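Local coordinates for protein alpha-1,2-mannosyltransferase (Ktr4), putative (Neosartorya fumigata, PDB 7BOP) that is a putative fungal alpha-1,2-mannosyltransferase of the GT-A glycosyltransferase clan that binds GDP and a manganese ion, at residues N215-T221 with A331-F336. Sequence-based numbering, arbitrary orientation.
Sequences NLTYGFT and AKVHWF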
loop_
_atom_site.group_PDB
_atom_site.type_symbol
_atom_site.label_atom_id
_atom_site.label_comp_id
_atom_site.label_asym_id
_atom_site.label_seq_id
_atom_site.Cartn_x
_atom_site.Cartn_y
_atom_site.Cartn_z
ATOM N N ASN A 215 6.267 -14.226 10.704
ATOM C CA ASN A 215 4.808 -14.091 10.781
ATOM C C ASN A 215 4.330 -12.640 10.624
ATOM O O ASN A 215 3.412 -12.187 11.321
ATOM C CB ASN A 215 4.293 -14.724 12.077
ATOM C CG ASN A 215 4.587 -16.210 12.135
ATOM O OD1 ASN A 215 4.154 -16.961 11.268
ATOM N ND2 ASN A 215 5.325 -16.635 13.133
ATOM N N LEU A 216 4.957 -11.920 9.696
ATOM C CA LEU A 216 4.607 -10.528 9.473
ATOM C C LEU A 216 3.342 -10.410 8.643
ATOM O O LEU A 216 3.038 -11.252 7.785
ATOM C CB LEU A 216 5.766 -9.759 8.835
ATOM C CG LEU A 216 7.073 -9.767 9.634
ATOM C CD1 LEU A 216 8.116 -8.905 8.944
ATOM C CD2 LEU A 216 6.911 -9.331 11.086
ATOM N N THR A 217 2.598 -9.342 8.924
ATOM C CA THR A 217 1.312 -9.089 8.326
ATOM C C THR A 217 1.423 -8.125 7.153
ATOM O O THR A 217 0.717 -8.279 6.169
ATOM C CB THR A 217 0.348 -8.527 9.395
ATOM O OG1 THR A 217 0.225 -9.487 10.443
ATOM C CG2 THR A 217 -1.013 -8.209 8.832
ATOM N N TYR A 218 2.294 -7.125 7.257
ATOM C CA TYR A 218 2.281 -6.027 6.295
ATOM C C TYR A 218 3.578 -5.274 6.308
ATOM O O TYR A 218 4.193 -5.106 7.361
ATOM C CB TYR A 218 1.145 -5.081 6.664
ATOM C CG TYR A 218 0.811 -3.981 5.696
ATOM C CD1 TYR A 218 -0.091 -4.190 4.659
ATOM C CD2 TYR A 218 1.328 -2.696 5.872
ATOM C CE1 TYR A 218 -0.456 -3.161 3.812
ATOM C CE2 TYR A 218 0.970 -1.654 5.030
ATOM C CZ TYR A 218 0.084 -1.883 4.001
ATOM O OH TYR A 218 -0.267 -0.833 3.177
ATOM N N GLY A 219 3.988 -4.824 5.130
ATOM C CA GLY A 219 5.170 -4.015 4.967
ATOM C C GLY A 219 4.891 -2.785 4.125
ATOM O O GLY A 219 4.166 -2.862 3.127
ATOM N N PHE A 220 5.480 -1.662 4.535
ATOM C CA PHE A 220 5.327 -0.376 3.847
ATOM C C PHE A 220 6.670 0.325 3.659
ATOM O O PHE A 220 7.653 -0.021 4.302
ATOM C CB PHE A 220 4.379 0.528 4.647
ATOM C CG PHE A 220 4.978 1.092 5.903
ATOM C CD1 PHE A 220 5.028 0.335 7.066
ATOM C CD2 PHE A 220 5.481 2.395 5.935
ATOM C CE1 PHE A 220 5.570 0.848 8.234
ATOM C CE2 PHE A 220 6.038 2.913 7.102
ATOM C CZ PHE A 220 6.083 2.138 8.255
ATOM N N THR A 221 6.697 1.327 2.786
ATOM C CA THR A 221 7.874 2.199 2.631
ATOM C C THR A 221 7.630 3.663 2.991
ATOM O O THR A 221 8.548 4.314 3.462
ATOM C CB THR A 221 8.419 2.169 1.190
ATOM O OG1 THR A 221 7.339 2.389 0.285
ATOM C CG2 THR A 221 9.065 0.823 0.890
ATOM N N ALA A 331 3.422 -5.183 16.053
ATOM C CA ALA A 331 4.750 -5.794 15.967
ATOM C C ALA A 331 4.946 -6.554 14.667
ATOM O O ALA A 331 6.076 -6.772 14.277
ATOM C CB ALA A 331 5.005 -6.729 17.143
ATOM N N LYS A 332 3.857 -6.948 14.011
ATOM C CA LYS A 332 3.909 -7.663 12.728
ATOM C C LYS A 332 3.769 -6.756 11.505
ATOM O O LYS A 332 3.589 -7.252 10.388
ATOM C CB LYS A 332 2.827 -8.746 12.687
ATOM C CG LYS A 332 2.873 -9.749 13.828
ATOM C CD LYS A 332 4.241 -10.379 13.959
ATOM C CE LYS A 332 4.197 -11.698 14.723
ATOM N NZ LYS A 332 5.588 -12.111 15.062
ATOM N N VAL A 333 3.848 -5.439 11.711
ATOM C CA VAL A 333 3.878 -4.463 10.619
ATOM C C VAL A 333 5.304 -3.945 10.539
ATOM O O VAL A 333 5.904 -3.614 11.568
ATOM C CB VAL A 333 2.868 -3.315 10.853
ATOM C CG1 VAL A 333 2.980 -2.251 9.754
ATOM C CG2 VAL A 333 1.455 -3.873 10.913
ATOM N N HIS A 334 5.854 -3.887 9.329
ATOM C CA HIS A 334 7.279 -3.634 9.139
ATOM C C HIS A 334 7.527 -2.488 8.160
ATOM O O HIS A 334 6.906 -2.417 7.099
ATOM C CB HIS A 334 7.965 -4.918 8.640
ATOM C CG HIS A 334 9.404 -4.738 8.257
ATOM N ND1 HIS A 334 10.387 -4.424 9.167
ATOM C CD2 HIS A 334 10.028 -4.863 7.061
ATOM C CE1 HIS A 334 11.552 -4.349 8.551
ATOM N NE2 HIS A 334 11.358 -4.609 7.271
ATOM N N TRP A 335 8.413 -1.578 8.543
ATOM C CA TRP A 335 8.903 -0.543 7.617
ATOM C C TRP A 335 10.061 -1.116 6.803
ATOM O O TRP A 335 11.140 -1.367 7.342
ATOM C CB TRP A 335 9.378 0.679 8.393
ATOM C CG TRP A 335 9.913 1.790 7.544
ATOM C CD1 TRP A 335 9.471 2.171 6.319
ATOM C CD2 TRP A 335 10.965 2.691 7.887
ATOM N NE1 TRP A 335 10.197 3.241 5.860
ATOM C CE2 TRP A 335 11.116 3.588 6.808
ATOM C CE3 TRP A 335 11.799 2.829 9.006
ATOM C CZ2 TRP A 335 12.075 4.597 6.805
ATOM C CZ3 TRP A 335 12.755 3.833 9.000
ATOM C CH2 TRP A 335 12.886 4.703 7.908
ATOM N N PHE A 336 9.837 -1.301 5.507
ATOM C CA PHE A 336 10.878 -1.768 4.586
ATOM C C PHE A 336 11.766 -0.589 4.210
ATOM O O PHE A 336 11.790 -0.151 3.067
ATOM C CB PHE A 336 10.264 -2.414 3.328
ATOM C CG PHE A 336 9.953 -3.865 3.487
ATOM C CD1 PHE A 336 10.978 -4.804 3.492
ATOM C CD2 PHE A 336 8.651 -4.297 3.645
ATOM C CE1 PHE A 336 10.693 -6.162 3.630
ATOM C CE2 PHE A 336 8.368 -5.650 3.795
ATOM C CZ PHE A 336 9.387 -6.574 3.788
#
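Tyr218 and Phe220 pair with Val333 and Trp335 where two parallel strands join in the mixed beta sheet of this GT-A fold. Strand 333-335 lies beside strand 218-224, which pairs antiparallel with 284-287.

Backbone hydrogen bonds alternate along the pair. His334 N gives to Tyr218 O (2.8 Å), Phe220 N to His334 O (3.0 Å) and Phe336 N to Phe220 O (2.8 Å). Where the pair begins, Lys332 O takes a short bond from Thr217 N (2.7 Å) and a weak one from Tyr218 N.

Aromatic contacts follow on the Tyr218 and Phe220 side. The Phe220 ring and the five-membered ring of Trp335 are near parallel (23°) but slid apart and barely overlap. Trp335 CA makes a CH-pi contact over the Phe220 face, 4.0 Å from its centroid. CG of Phe220 sits between its backbone N and carbonyl carbon (chi1 74°), which brings the ring toward strand 333-335. Val333 CG1 meets the Tyr218 ring at its edge.

On the side of the sheet that carries His334, Gly219 CA touches the edge of the Phe336 ring. Leu216 CD1 packs on His334 CB, while His334 ND1 bonds to His386 O. A bend at chi2 lays the Lys332 chain along Asn215 O, with Lys332 CD 3.3 Å from Asn215 O; its NZ bonds to Arg214 O.

Trp335 NE1 donates to Thr221 O at 3.1 Å. Thr221 O lies near the indole plane, but NE1 sits 41° out of the carbonyl plane, off the lone pairs.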